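Local coordinates for protein ylmH (Streptococcus pneumoniae, PDB 2FPH) that probably takes part in cell division and probably binds nucleic acid through an RRM-like putative RNA-binding domain, at residues A[88-93]-A[127-132]; A[36-41]-A[63-68]; A[30-35]-A[81-86]. All coordinates share one frame; numbering follows the deposited sequence. Where two conformers were deposited one is given.

Interaction 1 of 3, residues A[88-93]-A[127-132]; sequences QEIVYS and ERAQIM
Glu89 and Gln130 face each other as a non-hydrogen-bonded antiparallel pair, and their side chains make the bond that their backbones do not make there. Gln130 NE2 donates to Glu89 OE1 at 3.0 Å, almost straight at 176°. The oxygen lies in the plane of the amide, whereas the amide nitrogen stands above the carboxylate plane, and the two flat groups are turned 82° against each other. Glu89 sends CG anti to its own N (chi1 -170°) and then bends at chi2, which brings the carboxylate over the neighbouring strand; Glu89 OE2 rests 3.4 Å from Arg128 CG, while OE1 also has a long, weak ion pair with Arg158. On the backbone, Gln88 and Ile131 form the hydrogen-bonded pair: Gln88 N reaches Ile131 O, and Ile131 N returns to Gln88 O, both at 2.8 Å. Ile90 N adds a third bond, to Ala129 O. This ladder joins strands 85-91 and 130-134, neighbours in the antiparallel sheet of the putative RNA-binding domain, assigned to the RRM clan. On the other face, which also carries Gln88, Ile90, Ala129 and Ile131 make an apolar patch, as suits a sheet packed under a helix. Ala129 offers a single methyl, CB, which meets Ile90 CB at 4.1 Å, and Ile90 CD1 is 4.2 Å from Ile131 CG2. Helix 97-105 packs on this side, with Thr100 against Ile90 and Ile104 against Ile131. Farther out, the Gln130 amide is fixed by the C-terminal chain: OE1 accepts from Ile164 N, and NE2 also gives to Glu162 O. Gln88 turns its own amide to Gln142 and Ser86.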
loop_
_atom_site.group_PDB
_atom_site.type_symbol
_atom_site.label_atom_id
_atom_site.label_comp_id
_atom_site.label_asym_id
_atom_site.label_seq_id
_atom_site.Cartn_x
_atom_site.Cartn_y
_atom_site.Cartn_z
ATOM N N GLN A 88 2.665 4.782 10.331
ATOM C CA GLN A 88 3.027 6.067 10.921
ATOM C C GLN A 88 1.836 6.649 11.647
ATOM O O GLN A 88 0.771 6.836 11.063
ATOM C CB GLN A 88 3.502 7.067 9.832
ATOM C CG GLN A 88 4.767 6.618 9.111
ATOM C CD GLN A 88 5.983 6.631 10.005
ATOM O OE1 GLN A 88 6.333 7.672 10.593
ATOM N NE2 GLN A 88 6.664 5.482 10.098
ATOM N N GLU A 89 2.045 6.941 12.934
ATOM C CA GLU A 89 1.103 7.758 13.685
ATOM C C GLU A 89 1.275 9.211 13.316
ATOM O O GLU A 89 2.400 9.724 13.259
ATOM C CB GLU A 89 1.350 7.657 15.180
ATOM C CG GLU A 89 0.235 8.313 15.965
ATOM C CD GLU A 89 -0.820 7.349 16.456
ATOM O OE1 GLU A 89 -0.544 6.129 16.552
ATOM O OE2 GLU A 89 -1.922 7.847 16.778
ATOM N N ILE A 90 0.149 9.874 13.088
ATOM C CA ILE A 90 0.138 11.304 12.748
ATOM C C ILE A 90 -0.116 11.972 14.081
ATOM O O ILE A 90 -1.273 12.110 14.480
ATOM C CB ILE A 90 -0.942 11.651 11.709
ATOM C CG1 ILE A 90 -0.690 10.900 10.386
ATOM C CG2 ILE A 90 -0.916 13.140 11.383
ATOM C CD1 ILE A 90 -1.760 11.027 9.315
ATOM N N VAL A 91 0.978 12.293 14.780
ATOM C CA VAL A 91 0.942 12.873 16.119
ATOM C C VAL A 91 0.548 14.368 16.044
ATOM O O VAL A 91 1.264 15.207 15.502
ATOM C CB VAL A 91 2.274 12.663 16.935
ATOM C CG1 VAL A 91 2.142 13.206 18.327
ATOM C CG2 VAL A 91 2.624 11.139 17.021
ATOM N N TYR A 92 -0.583 14.606 16.698
ATOM C CA TYR A 92 -1.493 15.710 16.596
ATOM C C TYR A 92 -2.558 15.723 15.489
ATOM O O TYR A 92 -2.591 16.638 14.669
ATOM C CB TYR A 92 -0.831 17.028 16.753
ATOM C CG TYR A 92 -1.556 17.771 17.850
ATOM C CD1 TYR A 92 -1.398 17.395 19.155
ATOM C CD2 TYR A 92 -2.448 18.803 17.555
ATOM C CE1 TYR A 92 -2.046 18.026 20.155
ATOM C CE2 TYR A 92 -3.103 19.484 18.575
ATOM C CZ TYR A 92 -2.893 19.078 19.867
ATOM O OH TYR A 92 -3.512 19.713 20.874
ATOM N N SER A 93 -3.397 14.684 15.514
ATOM C CA SER A 93 -4.707 14.631 14.855
ATOM C C SER A 93 -4.658 14.830 13.346
ATOM O O SER A 93 -3.590 14.958 12.739
ATOM C CB SER A 93 -5.727 15.638 15.473
ATOM O OG SER A 93 -4.935 16.658 16.073
ATOM N N GLU A 127 -9.621 11.189 16.318
ATOM C CA GLU A 127 -8.766 12.233 16.900
ATOM C C GLU A 127 -7.286 11.762 16.823
ATOM O O GLU A 127 -6.365 12.575 16.726
ATOM C CB GLU A 127 -9.142 12.515 18.366
ATOM C CG GLU A 127 -9.352 11.280 19.261
ATOM C CD GLU A 127 -8.290 11.105 20.338
ATOM O OE1 GLU A 127 -7.410 11.990 20.471
ATOM O OE2 GLU A 127 -8.308 10.061 21.036
ATOM N N ARG A 128 -7.078 10.449 16.945
ATOM C CA ARG A 128 -5.831 9.816 16.534
ATOM C C ARG A 128 -5.931 9.500 15.043
ATOM O O ARG A 128 -7.013 9.278 14.479
ATOM C CB ARG A 128 -5.549 8.524 17.314
ATOM C CG ARG A 128 -4.650 8.693 18.542
ATOM C CD ARG A 128 -5.262 8.197 19.843
ATOM N NE ARG A 128 -5.521 9.316 20.757
ATOM C CZ ARG A 128 -4.991 9.456 21.974
ATOM N NH1 ARG A 128 -4.148 8.553 22.457
ATOM N NH2 ARG A 128 -5.303 10.518 22.719
ATOM N N ALA A 129 -4.775 9.497 14.394
ATOM C CA ALA A 129 -4.722 9.246 12.970
ATOM C C ALA A 129 -3.416 8.562 12.691
ATOM O O ALA A 129 -2.425 8.769 13.402
ATOM C CB ALA A 129 -4.803 10.510 12.164
ATOM N N GLN A 130 -3.482 7.702 11.681
ATOM C CA GLN A 130 -2.339 6.942 11.201
ATOM C C GLN A 130 -2.355 6.832 9.697
ATOM O O GLN A 130 -3.382 6.961 9.072
ATOM C CB GLN A 130 -2.287 5.531 11.773
ATOM C CG GLN A 130 -2.123 5.516 13.311
ATOM C CD GLN A 130 -2.371 4.141 13.888
ATOM O OE1 GLN A 130 -2.988 3.288 13.221
ATOM N NE2 GLN A 130 -1.889 3.910 15.108
ATOM N N ILE A 131 -1.191 6.558 9.115
ATOM C CA ILE A 131 -1.094 6.184 7.702
ATOM C C ILE A 131 -0.098 5.042 7.496
ATOM O O ILE A 131 0.928 5.010 8.188
ATOM C CB ILE A 131 -0.740 7.471 6.887
ATOM C CG1 ILE A 131 -0.772 7.185 5.394
ATOM C CG2 ILE A 131 0.607 8.102 7.374
ATOM C CD1 ILE A 131 -0.598 8.350 4.559
ATOM N N MET A 132 -0.460 4.092 6.605
ATOM C CA MET A 132 0.365 2.974 6.180
ATOM C C MET A 132 1.101 3.426 4.924
ATOM O O MET A 132 0.462 3.874 3.963
ATOM C CB MET A 132 -0.545 1.783 5.835
ATOM C CG MET A 132 -1.456 1.418 6.967
ATOM S SD MET A 132 -2.312 -0.209 6.812
ATOM C CE MET A 132 -2.369 -0.642 8.451
#

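Interaction 2 of 3, residues A[36-41]-A[63-68]; sequences INPHQE and SSEYVR
A capping box opens helix 38-50, and Ile36, just ahead of the N-cap Asn37, pairs with Val67 in the loop before strand 69-72. The two form a single antiparallel bridge: Ile36 N gives to Val67 O at 2.8 Å and Val67 N to Ile36 O at 3.0 Å. At the cap, Asn37 OD1 accepts from Gln40 N at 2.9 Å, while Asn37 N donates to Gln40 OE1, so the two side chains close the first turn reciprocally. Asn suits an N-cap because its short side chain carries an acceptor that can turn back to the N-H groups of the first turn; with chi1 74°, CG lies between the backbone N and the carbonyl carbon. Pro38, with no N-H to satisfy, fits the first turn, and Pro38 CG lies 3.3 Å from Glu65 O. Asn37 CB meets Tyr66 CE1 at 3.7 Å. Asp121 receives the N-H groups of Glu65 and Tyr66, tying the loop to the RRM-like part of the chain. A water probably bridges Glu41 OE1 and Glu65 O, 2.8 Å from each, though other acceptors compete for its protons. The extended Glu41 side chain crosses Val67 at about a right angle. Its OE2 bonds to Ser57 OG, and Glu41 CD lies 3.7 Å from Val67 CG2.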
loop_
_atom_site.group_PDB
_atom_site.type_symbol
_atom_site.label_atom_id
_atom_site.label_comp_id
_atom_site.label_asym_id
_atom_site.label_seq_id
_atom_site.Cartn_x
_atom_site.Cartn_y
_atom_site.Cartn_z
ATOM N N ILE A 36 -2.219 -1.335 -4.004
ATOM C CA ILE A 36 -3.363 -1.587 -4.903
ATOM C C ILE A 36 -4.636 -1.786 -4.117
ATOM O O ILE A 36 -4.614 -2.068 -2.905
ATOM C CB ILE A 36 -3.048 -2.848 -5.795
ATOM C CG1 ILE A 36 -2.859 -4.135 -4.985
ATOM C CG2 ILE A 36 -1.826 -2.604 -6.677
ATOM C CD1 ILE A 36 -2.685 -5.395 -5.863
ATOM N N ASN A 37 -5.774 -1.582 -4.779
ATOM C CA ASN A 37 -7.084 -1.695 -4.144
ATOM C C ASN A 37 -7.586 -3.141 -4.101
ATOM O O ASN A 37 -6.930 -4.043 -4.634
ATOM C CB ASN A 37 -8.069 -0.664 -4.762
ATOM C CG ASN A 37 -8.544 -1.049 -6.143
ATOM O OD1 ASN A 37 -8.646 -2.223 -6.491
ATOM N ND2 ASN A 37 -8.931 -0.045 -6.925
ATOM N N PRO A 38 -8.619 -3.426 -3.320
ATOM C CA PRO A 38 -9.097 -4.799 -3.162
ATOM C C PRO A 38 -9.511 -5.519 -4.475
ATOM O O PRO A 38 -9.274 -6.685 -4.641
ATOM C CB PRO A 38 -10.279 -4.610 -2.240
ATOM C CG PRO A 38 -9.908 -3.424 -1.457
ATOM C CD PRO A 38 -9.379 -2.480 -2.467
ATOM N N HIS A 39 -10.062 -4.784 -5.406
ATOM C CA HIS A 39 -10.393 -5.375 -6.679
ATOM C C HIS A 39 -9.167 -5.770 -7.475
ATOM O O HIS A 39 -9.127 -6.852 -7.986
ATOM C CB HIS A 39 -11.190 -4.447 -7.536
ATOM C CG HIS A 39 -11.565 -5.074 -8.839
ATOM N ND1 HIS A 39 -12.534 -6.046 -8.933
ATOM C CD2 HIS A 39 -11.152 -4.820 -10.108
ATOM C CE1 HIS A 39 -12.672 -6.405 -10.200
ATOM N NE2 HIS A 39 -11.849 -5.676 -10.934
ATOM N N GLN A 40 -8.165 -4.901 -7.438
ATOM C CA GLN A 40 -6.864 -5.144 -8.063
ATOM C C GLN A 40 -6.135 -6.280 -7.415
ATOM O O GLN A 40 -5.514 -7.112 -8.130
ATOM C CB GLN A 40 -6.036 -3.888 -8.044
ATOM C CG GLN A 40 -6.616 -2.809 -8.954
ATOM C CD GLN A 40 -6.033 -1.444 -8.781
ATOM O OE1 GLN A 40 -5.457 -1.122 -7.740
ATOM N NE2 GLN A 40 -6.277 -0.569 -9.791
ATOM N N GLU A 41 -6.183 -6.372 -6.087
ATOM C CA GLU A 41 -5.658 -7.560 -5.398
ATOM C C GLU A 41 -6.285 -8.852 -5.877
ATOM O O GLU A 41 -5.579 -9.855 -6.052
ATOM C CB GLU A 41 -5.855 -7.375 -3.871
ATOM C CG GLU A 41 -5.489 -8.505 -2.906
ATOM C CD GLU A 41 -6.032 -8.282 -1.479
ATOM O OE1 GLU A 41 -7.019 -7.515 -1.295
ATOM O OE2 GLU A 41 -5.483 -8.909 -0.519
ATOM N N SER A 63 -4.999 -6.477 8.301
ATOM C CA SER A 63 -6.218 -6.229 7.546
ATOM C C SER A 63 -6.213 -4.791 7.088
ATOM O O SER A 63 -5.959 -3.870 7.860
ATOM C CB SER A 63 -7.522 -6.484 8.338
ATOM O OG SER A 63 -7.388 -7.532 9.288
ATOM N N SER A 64 -6.557 -4.613 5.828
ATOM C CA SER A 64 -6.525 -3.310 5.254
ATOM C C SER A 64 -7.284 -3.299 3.988
ATOM O O SER A 64 -7.650 -4.352 3.449
ATOM C CB SER A 64 -5.092 -2.832 5.047
ATOM O OG SER A 64 -4.435 -3.674 4.134
ATOM N N GLU A 65 -7.610 -2.114 3.531
ATOM C CA GLU A 65 -8.227 -2.007 2.211
ATOM C C GLU A 65 -7.187 -2.012 1.086
ATOM O O GLU A 65 -7.145 -2.925 0.246
ATOM C CB GLU A 65 -9.150 -0.798 2.137
ATOM C CG GLU A 65 -10.404 -0.955 3.016
ATOM C CD GLU A 65 -11.047 -2.357 2.989
ATOM O OE1 GLU A 65 -11.609 -2.757 1.932
ATOM O OE2 GLU A 65 -11.024 -3.076 4.043
ATOM N N TYR A 66 -6.338 -1.013 1.093
ATOM C CA TYR A 66 -5.148 -0.978 0.216
ATOM C C TYR A 66 -4.110 -1.968 0.715
ATOM O O TYR A 66 -3.792 -2.040 1.898
ATOM C CB TYR A 66 -4.597 0.448 0.107
ATOM C CG TYR A 66 -5.635 1.306 -0.525
ATOM C CD1 TYR A 66 -5.950 1.181 -1.863
ATOM C CD2 TYR A 66 -6.386 2.173 0.245
ATOM C CE1 TYR A 66 -7.008 1.966 -2.433
ATOM C CE2 TYR A 66 -7.447 2.911 -0.292
ATOM C CZ TYR A 66 -7.732 2.819 -1.598
ATOM O OH TYR A 66 -8.774 3.574 -2.050
ATOM N N VAL A 67 -3.500 -2.679 -0.226
ATOM C CA VAL A 67 -2.518 -3.703 0.081
ATOM C C VAL A 67 -1.348 -3.647 -0.843
ATOM O O VAL A 67 -1.410 -3.070 -1.911
ATOM C CB VAL A 67 -3.139 -5.139 0.064
ATOM C CG1 VAL A 67 -4.204 -5.265 1.063
ATOM C CG2 VAL A 67 -3.666 -5.487 -1.309
ATOM N N ARG A 68 -0.245 -4.241 -0.422
ATOM C CA ARG A 68 0.828 -4.573 -1.370
ATOM C C ARG A 68 0.924 -6.073 -1.508
ATOM O O ARG A 68 0.567 -6.852 -0.594
ATOM C CB ARG A 68 2.177 -4.000 -0.922
ATOM C CG ARG A 68 2.203 -2.543 -0.645
ATOM C CD ARG A 68 3.571 -1.958 -0.276
ATOM N NE ARG A 68 4.480 -1.943 -1.418
ATOM C CZ ARG A 68 5.712 -1.502 -1.386
ATOM N NH1 ARG A 68 6.200 -1.085 -0.255
ATOM N NH2 ARG A 68 6.447 -1.416 -2.499
HETATM O O HOH W 1 -7.953 -5.593 0.562
#

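Interaction 3 of 3, residues A[30-35]-A[81-86]; sequences PFLTPF and SDFEIS
Leu32 sets its branched end against the backbone of residues 82 to 84. CG stands anti to the backbone N (chi1 172°), and beyond it Leu32 CD2 comes to 3.4 Å from Phe83 O and 3.5 Å from Asp82 O, a methyl lying against two successive carbonyl oxygens. The same methyl meets the Glu84 chain, with Leu32 CD2 3.8 Å from Glu84 CB, CG close behind and CD beyond. The other branch turns to Phe83, where Leu32 CD1 lies 4.2 Å from Phe83 CD1. A leucine serves well here because its two methyls can touch a turn and a ring at once. Leu70 of strand 69-72 packs against Leu32 and Phe83, while Phe61 meets the Phe83 ring edge-to-face. The contact joins the small three-stranded sheet of the N-terminal part, in which 31-32 is an outer strand, to the turn that leads into strand 85-91 of the RRM-like part. In that turn Glu84 N bonds back to Ser81 O at 3.1 Å, and Glu84 has left-handed backbone angles (54°/48°) before the strand begins. Next along the first segment, Thr33 and Pro34 do not touch 81-86; Trp20 of helix 11-27 packs on both. Thr33 OG1 donates to Pro34 O at 2.8 Å and also takes a bond from Val69 N. Phe35 then returns to the contact. Phe35 CZ lies 3.8 Å from Ile85 CG1 and touches CG2 and CD1 as well, the ring's CZ corner against a branched aliphatic chain. Phe35 also bonds through its backbone to Lys117.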
loop_
_atom_site.group_PDB
_atom_site.type_symbol
_atom_site.label_atom_id
_atom_site.label_comp_id
_atom_site.label_asym_id
_atom_site.label_seq_id
_atom_site.Cartn_x
_atom_site.Cartn_y
_atom_site.Cartn_z
ATOM N N PRO A 30 11.425 -12.542 -5.874
ATOM C CA PRO A 30 10.119 -11.943 -5.552
ATOM C C PRO A 30 10.041 -10.544 -6.141
ATOM O O PRO A 30 11.078 -9.827 -6.210
ATOM C CB PRO A 30 10.090 -11.905 -4.009
ATOM C CG PRO A 30 11.175 -12.860 -3.625
ATOM C CD PRO A 30 12.255 -12.725 -4.680
ATOM N N PHE A 31 8.807 -10.155 -6.494
ATOM C CA PHE A 31 8.485 -8.803 -6.902
ATOM C C PHE A 31 7.410 -8.276 -5.953
ATOM O O PHE A 31 6.451 -8.974 -5.679
ATOM C CB PHE A 31 7.909 -8.759 -8.324
ATOM C CG PHE A 31 7.591 -7.349 -8.759
ATOM C CD1 PHE A 31 8.637 -6.455 -9.015
ATOM C CD2 PHE A 31 6.299 -6.854 -8.768
ATOM C CE1 PHE A 31 8.396 -5.146 -9.338
ATOM C CE2 PHE A 31 6.056 -5.504 -9.078
ATOM C CZ PHE A 31 7.132 -4.654 -9.356
ATOM N N LEU A 32 7.637 -7.084 -5.413
ATOM C CA LEU A 32 6.690 -6.409 -4.529
ATOM C C LEU A 32 6.012 -5.258 -5.293
ATOM O O LEU A 32 6.683 -4.325 -5.804
ATOM C CB LEU A 32 7.438 -5.871 -3.320
ATOM C CG LEU A 32 6.721 -4.962 -2.328
ATOM C CD1 LEU A 32 5.674 -5.797 -1.722
ATOM C CD2 LEU A 32 7.696 -4.379 -1.220
ATOM N N THR A 33 4.681 -5.283 -5.309
ATOM C CA THR A 33 3.874 -4.313 -5.986
ATOM C C THR A 33 3.740 -3.030 -5.195
ATOM O O THR A 33 4.031 -2.966 -3.956
ATOM C CB THR A 33 2.436 -4.826 -6.244
ATOM O OG1 THR A 33 1.668 -4.867 -4.993
ATOM C CG2 THR A 33 2.447 -6.156 -6.855
ATOM N N PRO A 34 3.248 -1.989 -5.845
ATOM C CA PRO A 34 2.841 -0.803 -5.097
ATOM C C PRO A 34 1.569 -1.083 -4.329
ATOM O O PRO A 34 0.976 -2.161 -4.437
ATOM C CB PRO A 34 2.517 0.200 -6.192
ATOM C CG PRO A 34 2.939 -0.395 -7.439
ATOM C CD PRO A 34 3.056 -1.822 -7.289
ATOM N N PHE A 35 1.062 -0.065 -3.630
ATOM C CA PHE A 35 -0.280 -0.243 -3.062
ATOM C C PHE A 35 -1.356 -0.335 -4.159
ATOM O O PHE A 35 -1.380 0.482 -5.096
ATOM C CB PHE A 35 -0.623 0.838 -2.077
ATOM C CG PHE A 35 0.092 0.717 -0.771
ATOM C CD1 PHE A 35 -0.477 -0.053 0.241
ATOM C CD2 PHE A 35 1.274 1.371 -0.515
ATOM C CE1 PHE A 35 0.104 -0.165 1.489
ATOM C CE2 PHE A 35 1.899 1.243 0.766
ATOM C CZ PHE A 35 1.263 0.482 1.777
ATOM N N SER A 81 7.822 -8.205 6.966
ATOM C CA SER A 81 8.801 -7.218 6.590
ATOM C C SER A 81 9.070 -7.132 5.057
ATOM O O SER A 81 9.462 -6.074 4.574
ATOM C CB SER A 81 10.108 -7.395 7.388
ATOM O OG SER A 81 10.726 -8.599 7.074
ATOM N N ASP A 82 8.862 -8.239 4.322
ATOM C CA ASP A 82 9.069 -8.295 2.880
ATOM C C ASP A 82 8.065 -7.378 2.124
ATOM O O ASP A 82 8.282 -7.055 0.980
ATOM C CB ASP A 82 8.928 -9.719 2.394
ATOM C CG ASP A 82 10.035 -10.611 2.885
ATOM O OD1 ASP A 82 11.195 -10.153 2.868
ATOM O OD2 ASP A 82 9.818 -11.793 3.231
ATOM N N PHE A 83 6.964 -6.959 2.776
ATOM C CA PHE A 83 6.069 -5.978 2.147
ATOM C C PHE A 83 6.496 -4.491 2.252
ATOM O O PHE A 83 5.926 -3.570 1.582
ATOM C CB PHE A 83 4.634 -6.093 2.707
ATOM C CG PHE A 83 3.982 -7.411 2.461
ATOM C CD1 PHE A 83 3.414 -7.703 1.235
ATOM C CD2 PHE A 83 3.937 -8.391 3.455
ATOM C CE1 PHE A 83 2.826 -8.894 0.995
ATOM C CE2 PHE A 83 3.327 -9.628 3.199
ATOM C CZ PHE A 83 2.744 -9.861 1.954
ATOM N N GLU A 84 7.510 -4.238 3.063
ATOM C CA GLU A 84 8.114 -2.896 3.153
ATOM C C GLU A 84 7.034 -1.843 3.467
ATOM O O GLU A 84 6.942 -0.801 2.796
ATOM C CB GLU A 84 8.899 -2.579 1.871
ATOM C CG GLU A 84 10.130 -3.457 1.676
ATOM C CD GLU A 84 10.986 -3.140 0.477
ATOM O OE1 GLU A 84 10.858 -2.077 -0.146
ATOM O OE2 GLU A 84 11.811 -4.017 0.115
ATOM N N ILE A 85 6.197 -2.143 4.463
ATOM C CA ILE A 85 5.131 -1.227 4.912
ATOM C C ILE A 85 5.435 -0.746 6.307
ATOM O O ILE A 85 5.761 -1.563 7.183
ATOM C CB ILE A 85 3.725 -1.914 4.867
ATOM C CG1 ILE A 85 3.355 -2.287 3.413
ATOM C CG2 ILE A 85 2.637 -0.944 5.347
ATOM C CD1 ILE A 85 2.194 -3.251 3.325
ATOM N N SER A 86 5.329 0.575 6.511
ATOM C CA SER A 86 5.557 1.215 7.817
ATOM C C SER A 86 4.199 1.758 8.296
ATOM O O SER A 86 3.399 2.237 7.474
ATOM C CB SER A 86 6.526 2.370 7.619
ATOM O OG SER A 86 6.955 2.993 8.815
#

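How the interactions relate
Along the chain, interaction 2 falls between the two segments of interaction 3, and interaction 1 opens only after both have closed. Interactions 2 and 3 are neighbours, their centres about 12 Å apart; strand 31-32 precedes helix 38-50 in the chain, and Arg68 reaches across to Thr33 O with a probable hydrogen bond. Interaction 1 lies in the RRM-like domain, its centre about 20 Å from that of interaction 2 and about 21 Å from that of interaction 3, yet it shares strand 85-91 with interaction 3. Met132 links the groups, packing on Ser64, Phe35 and Ile85. Interaction 3 thus connects the N-terminal part to the sheet to which interaction 1 belongs.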